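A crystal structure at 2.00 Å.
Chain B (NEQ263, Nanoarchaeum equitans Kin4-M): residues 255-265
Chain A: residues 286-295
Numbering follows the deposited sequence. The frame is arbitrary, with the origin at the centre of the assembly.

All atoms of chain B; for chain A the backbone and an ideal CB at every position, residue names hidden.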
# COMPACT_ATOMS: atom_id res chain seq x y z
N LEU B 255 -3.87 20.27 -2.15
CA LEU B 255 -2.81 20.37 -3.16
C LEU B 255 -3.35 20.74 -4.54
O LEU B 255 -2.78 21.59 -5.22
CB LEU B 255 -1.99 19.08 -3.23
CG LEU B 255 -0.84 19.09 -4.25
CD1 LEU B 255 0.10 20.25 -3.98
CD2 LEU B 255 -0.08 17.78 -4.23
N TYR B 256 -4.45 20.11 -4.95
CA TYR B 256 -5.08 20.43 -6.23
C TYR B 256 -5.46 21.90 -6.30
O TYR B 256 -5.18 22.59 -7.28
CB TYR B 256 -6.32 19.56 -6.45
CG TYR B 256 -7.14 19.92 -7.67
CD1 TYR B 256 -8.17 20.85 -7.58
CD2 TYR B 256 -6.90 19.32 -8.90
CE1 TYR B 256 -8.92 21.19 -8.69
CE2 TYR B 256 -7.65 19.65 -10.01
CZ TYR B 256 -8.66 20.59 -9.90
OH TYR B 256 -9.41 20.92 -11.00
N THR B 257 -6.12 22.38 -5.25
CA THR B 257 -6.60 23.75 -5.22
C THR B 257 -5.45 24.75 -5.21
O THR B 257 -5.52 25.79 -5.87
CB THR B 257 -7.53 23.98 -4.00
OG1 THR B 257 -8.65 23.09 -4.09
CG2 THR B 257 -8.05 25.41 -3.98
N ASP B 258 -4.38 24.43 -4.50
CA ASP B 258 -3.22 25.32 -4.45
C ASP B 258 -2.49 25.37 -5.80
O ASP B 258 -2.10 26.44 -6.25
CB ASP B 258 -2.26 24.91 -3.34
CG ASP B 258 -1.10 25.86 -3.20
OD1 ASP B 258 -1.22 26.85 -2.44
OD2 ASP B 258 -0.07 25.64 -3.86
N LEU B 259 -2.32 24.21 -6.43
CA LEU B 259 -1.71 24.16 -7.75
C LEU B 259 -2.54 24.94 -8.76
O LEU B 259 -2.00 25.64 -9.62
CB LEU B 259 -1.53 22.70 -8.21
CG LEU B 259 -0.44 21.88 -7.52
CD1 LEU B 259 -0.44 20.44 -8.02
CD2 LEU B 259 0.93 22.51 -7.75
N ALA B 260 -3.86 24.82 -8.64
CA ALA B 260 -4.77 25.54 -9.53
C ALA B 260 -4.68 27.04 -9.33
O ALA B 260 -4.79 27.81 -10.28
CB ALA B 260 -6.18 25.06 -9.32
N SER B 261 -4.47 27.47 -8.08
CA SER B 261 -4.37 28.89 -7.77
C SER B 261 -3.14 29.51 -8.43
O SER B 261 -2.98 30.73 -8.45
CB SER B 261 -4.32 29.11 -6.25
OG SER B 261 -3.03 28.84 -5.74
N ILE B 262 -2.27 28.66 -8.96
CA ILE B 262 -1.12 29.09 -9.74
C ILE B 262 -1.37 28.93 -11.24
O ILE B 262 -1.24 29.89 -12.00
CB ILE B 262 0.14 28.31 -9.33
CG1 ILE B 262 0.55 28.70 -7.91
CG2 ILE B 262 1.28 28.56 -10.29
CD1 ILE B 262 1.79 28.01 -7.46
N TYR B 263 -1.73 27.72 -11.66
CA TYR B 263 -1.90 27.41 -13.08
C TYR B 263 -2.99 28.24 -13.76
O TYR B 263 -2.87 28.60 -14.93
CB TYR B 263 -2.21 25.92 -13.27
CG TYR B 263 -1.13 24.97 -12.80
CD1 TYR B 263 0.20 25.35 -12.77
CD2 TYR B 263 -1.45 23.68 -12.40
CE1 TYR B 263 1.19 24.47 -12.35
CE2 TYR B 263 -0.48 22.80 -11.98
CZ TYR B 263 0.84 23.20 -11.95
OH TYR B 263 1.80 22.31 -11.53
N GLU B 264 -4.07 28.54 -13.03
CA GLU B 264 -5.20 29.27 -13.60
C GLU B 264 -4.96 30.78 -13.71
O GLU B 264 -5.80 31.51 -14.24
CB GLU B 264 -6.48 28.99 -12.80
CG GLU B 264 -7.04 27.59 -13.01
CD GLU B 264 -7.80 27.43 -14.31
OE1 GLU B 264 -7.64 26.39 -14.98
OE2 GLU B 264 -8.58 28.34 -14.67
N ARG B 265 -3.82 31.24 -13.21
CA ARG B 265 -3.42 32.63 -13.41
C ARG B 265 -2.70 32.73 -14.75
O ARG B 265 -1.52 33.11 -14.82
CB ARG B 265 -2.54 33.12 -12.26
CG ARG B 265 -3.28 33.20 -10.92
CD ARG B 265 -2.35 33.58 -9.78
NE ARG B 265 -2.04 35.01 -9.76
CZ ARG B 265 -1.22 35.58 -8.88
NH1 ARG B 265 -0.62 34.85 -7.95
NH2 ARG B 265 -1.00 36.89 -8.94
N UNK A 286 -14.75 27.82 -10.48
CA UNK A 286 -13.53 27.26 -11.04
C UNK A 286 -12.56 26.75 -9.98
O UNK A 286 -12.73 27.02 -8.79
CB UNK A 286 -12.83 28.31 -11.91
N UNK A 287 -11.54 26.02 -10.42
CA UNK A 287 -10.59 25.38 -9.53
C UNK A 287 -9.93 26.33 -8.54
O UNK A 287 -9.66 25.96 -7.40
CB UNK A 287 -9.51 24.69 -10.36
N UNK A 288 -9.68 27.57 -8.97
CA UNK A 288 -9.02 28.55 -8.10
C UNK A 288 -9.97 29.54 -7.42
O UNK A 288 -9.52 30.48 -6.76
CB UNK A 288 -7.99 29.33 -8.92
N UNK A 289 -11.27 29.34 -7.58
CA UNK A 289 -12.27 30.10 -6.83
C UNK A 289 -12.41 29.44 -5.46
O UNK A 289 -11.89 28.33 -5.28
CB UNK A 289 -13.61 30.15 -7.57
N UNK A 290 -13.05 30.11 -4.48
CA UNK A 290 -13.05 29.55 -3.11
C UNK A 290 -13.53 28.09 -3.04
O UNK A 290 -14.56 27.75 -3.63
CB UNK A 290 -13.94 30.41 -2.21
N UNK A 291 -12.78 27.26 -2.32
CA UNK A 291 -13.02 25.82 -2.30
C UNK A 291 -14.39 25.43 -1.73
O UNK A 291 -15.05 24.53 -2.25
CB UNK A 291 -11.92 25.14 -1.49
N UNK A 292 -14.83 26.13 -0.69
CA UNK A 292 -16.10 25.81 -0.04
C UNK A 292 -17.30 26.11 -0.95
O UNK A 292 -18.38 25.54 -0.78
CB UNK A 292 -16.23 26.59 1.27
N UNK A 293 -17.11 27.01 -1.91
CA UNK A 293 -18.17 27.37 -2.83
C UNK A 293 -18.46 26.26 -3.84
O UNK A 293 -19.45 26.31 -4.56
CB UNK A 293 -17.80 28.66 -3.56
N UNK A 294 -17.57 25.26 -3.90
CA UNK A 294 -17.81 24.08 -4.73
C UNK A 294 -19.01 23.30 -4.21
O UNK A 294 -19.83 22.82 -4.98
CB UNK A 294 -16.57 23.18 -4.77
N UNK A 295 -19.09 23.17 -2.89
CA UNK A 295 -20.23 22.50 -2.27
C UNK A 295 -21.50 23.28 -2.56
O UNK A 295 -22.53 22.71 -2.90
CB UNK A 295 -20.02 22.35 -0.76

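At position 286 of chain A the CA-to-CB bond points sideways to the chain B helix, and the ideal CB lies 5.1 Å from Glu264(B) OE2. With phi/psi of -65/169° and a type I turn running from 286 to 289, a short polar side chain would suit, though others would fit. The residue is Thr286(A), whose OG1 (chi1 p) hydrogen-bonds to the side chain at 288.

Position 287 faces chain B directly. Its ideal CB is 3.5 Å from Ala260(B) CB, 3.8 Å from Tyr256(B) OH and 4.6 Å from Glu264(B) CG, so three residues one helical turn apart crowd it. Such spacing favours a small side chain, glycine, alanine or serine, and the nearby carboxylate gives a hydroxyl something to address. Ser287(A) is found. Its OG (chi1 p) packs 3.3 Å from both Ala260(B) CB and Glu264(B) CG, and reaches the carboxylate through a water that lies 2.6 Å from Ser287(A) OG and donates to Glu264(B) OE1 at 2.7 Å.

Position 288 also points toward the helix, where the CA atoms of the two stretches come closest, 4.7 Å between the CA of 288 and Ser261(B) CA. The ideal CB sits 3.8 Å from both Ala260(B) O and Ser261(B) CA, and 4.2 Å from Glu264(B) CB. Branching at CB would have little room on the helix side, whereas a donor directed toward the helix end could address the carbonyl and carboxylate of Glu264(B), with water in between if the side chain is short; asparagine, glutamine or serine are plausible. Asn288(A) takes chi1 p, placing ND2 3.6 Å from Glu264(B) CB. Thr286(A) OG1 donates to Asn288(A) OD1 at 3.0 Å. Two waters complete the link: one accepts from Asn288(A) ND2 at 2.9 Å and donates to Glu264(B) O at 2.8 Å, while another donates to Asn288(A) OD1 at 3.0 Å and to Glu264(B) OE2 at 2.5 Å.

Positions 289 and 290 point away; nothing of the chain B stretch lies within 5.5 Å of either ideal CB, so that stretch sets no visible demand. Phi of -53° at 290 admits proline. They hold Met289(A) and Pro290(A).

At 291 CA-to-CB turns back toward chain B, and the ideal CB is 4.6 Å from Thr257(B) CG2. A medium aliphatic side chain could cover that methyl-bearing residue. Ile291(A), with both chi angles t, extends CD1 to 3.4 Å from Thr257(B) OG1.

Positions 292 and 293 are out of reach and hold Ala292(A) and Ala293(A).

Position 294 points toward chain B, but its ideal CB is 7.9 Å from both available acceptors, Thr257(B) OG1 and Ser287(A) O. Only a long side chain, lysine or arginine, could bridge the gap. Arg294(A) is nearly extended (chi1 m, chi2 and chi3 t). Its NH2 donates to Ser287(A) O at 3.1 Å and, weakly at 118°, to Thr257(B) OG1 at 2.8 Å, and lies at the Tyr256(B) ring edge, 3.8 Å from CE1.

Position 295 is out of reach and holds Glu295(A).

Chain A (286-295) TSNMPIAARE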
# COMPACT_ATOMS: atom_id res chain seq x y z
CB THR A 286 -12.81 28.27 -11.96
OG1 THR A 286 -12.41 29.41 -11.19
CG2 THR A 286 -13.74 28.72 -13.07
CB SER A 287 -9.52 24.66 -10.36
OG SER A 287 -8.87 25.57 -11.23
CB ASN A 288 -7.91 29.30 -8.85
CG ASN A 288 -8.44 30.18 -9.97
OD1 ASN A 288 -9.47 29.89 -10.57
ND2 ASN A 288 -7.71 31.25 -10.26
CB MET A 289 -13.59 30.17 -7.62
CG MET A 289 -13.59 31.26 -8.71
SD MET A 289 -14.87 31.13 -9.97
CE MET A 289 -16.31 31.75 -9.09
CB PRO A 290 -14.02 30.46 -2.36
CG PRO A 290 -13.93 31.77 -3.08
CD PRO A 290 -13.75 31.40 -4.53
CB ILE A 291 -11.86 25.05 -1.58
CG1 ILE A 291 -11.96 23.54 -1.83
CG2 ILE A 291 -11.83 25.36 -0.08
CD1 ILE A 291 -10.74 22.77 -1.38
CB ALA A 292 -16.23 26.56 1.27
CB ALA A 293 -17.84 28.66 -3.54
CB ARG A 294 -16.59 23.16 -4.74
CG ARG A 294 -15.37 23.72 -5.42
CD ARG A 294 -14.24 22.71 -5.42
NE ARG A 294 -12.96 23.32 -5.78
CZ ARG A 294 -11.79 22.71 -5.69
NH1 ARG A 294 -11.72 21.46 -5.25
NH2 ARG A 294 -10.68 23.35 -6.04
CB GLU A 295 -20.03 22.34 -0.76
CG GLU A 295 -21.27 21.80 -0.06
CD GLU A 295 -20.97 21.25 1.32
OE1 GLU A 295 -20.73 22.04 2.25
OE2 GLU A 295 -21.00 20.01 1.48
O HOH W 1 -8.32 24.27 -13.41
O HOH W 2 -7.36 33.03 -12.55
O HOH W 3 -9.80 30.17 -13.52
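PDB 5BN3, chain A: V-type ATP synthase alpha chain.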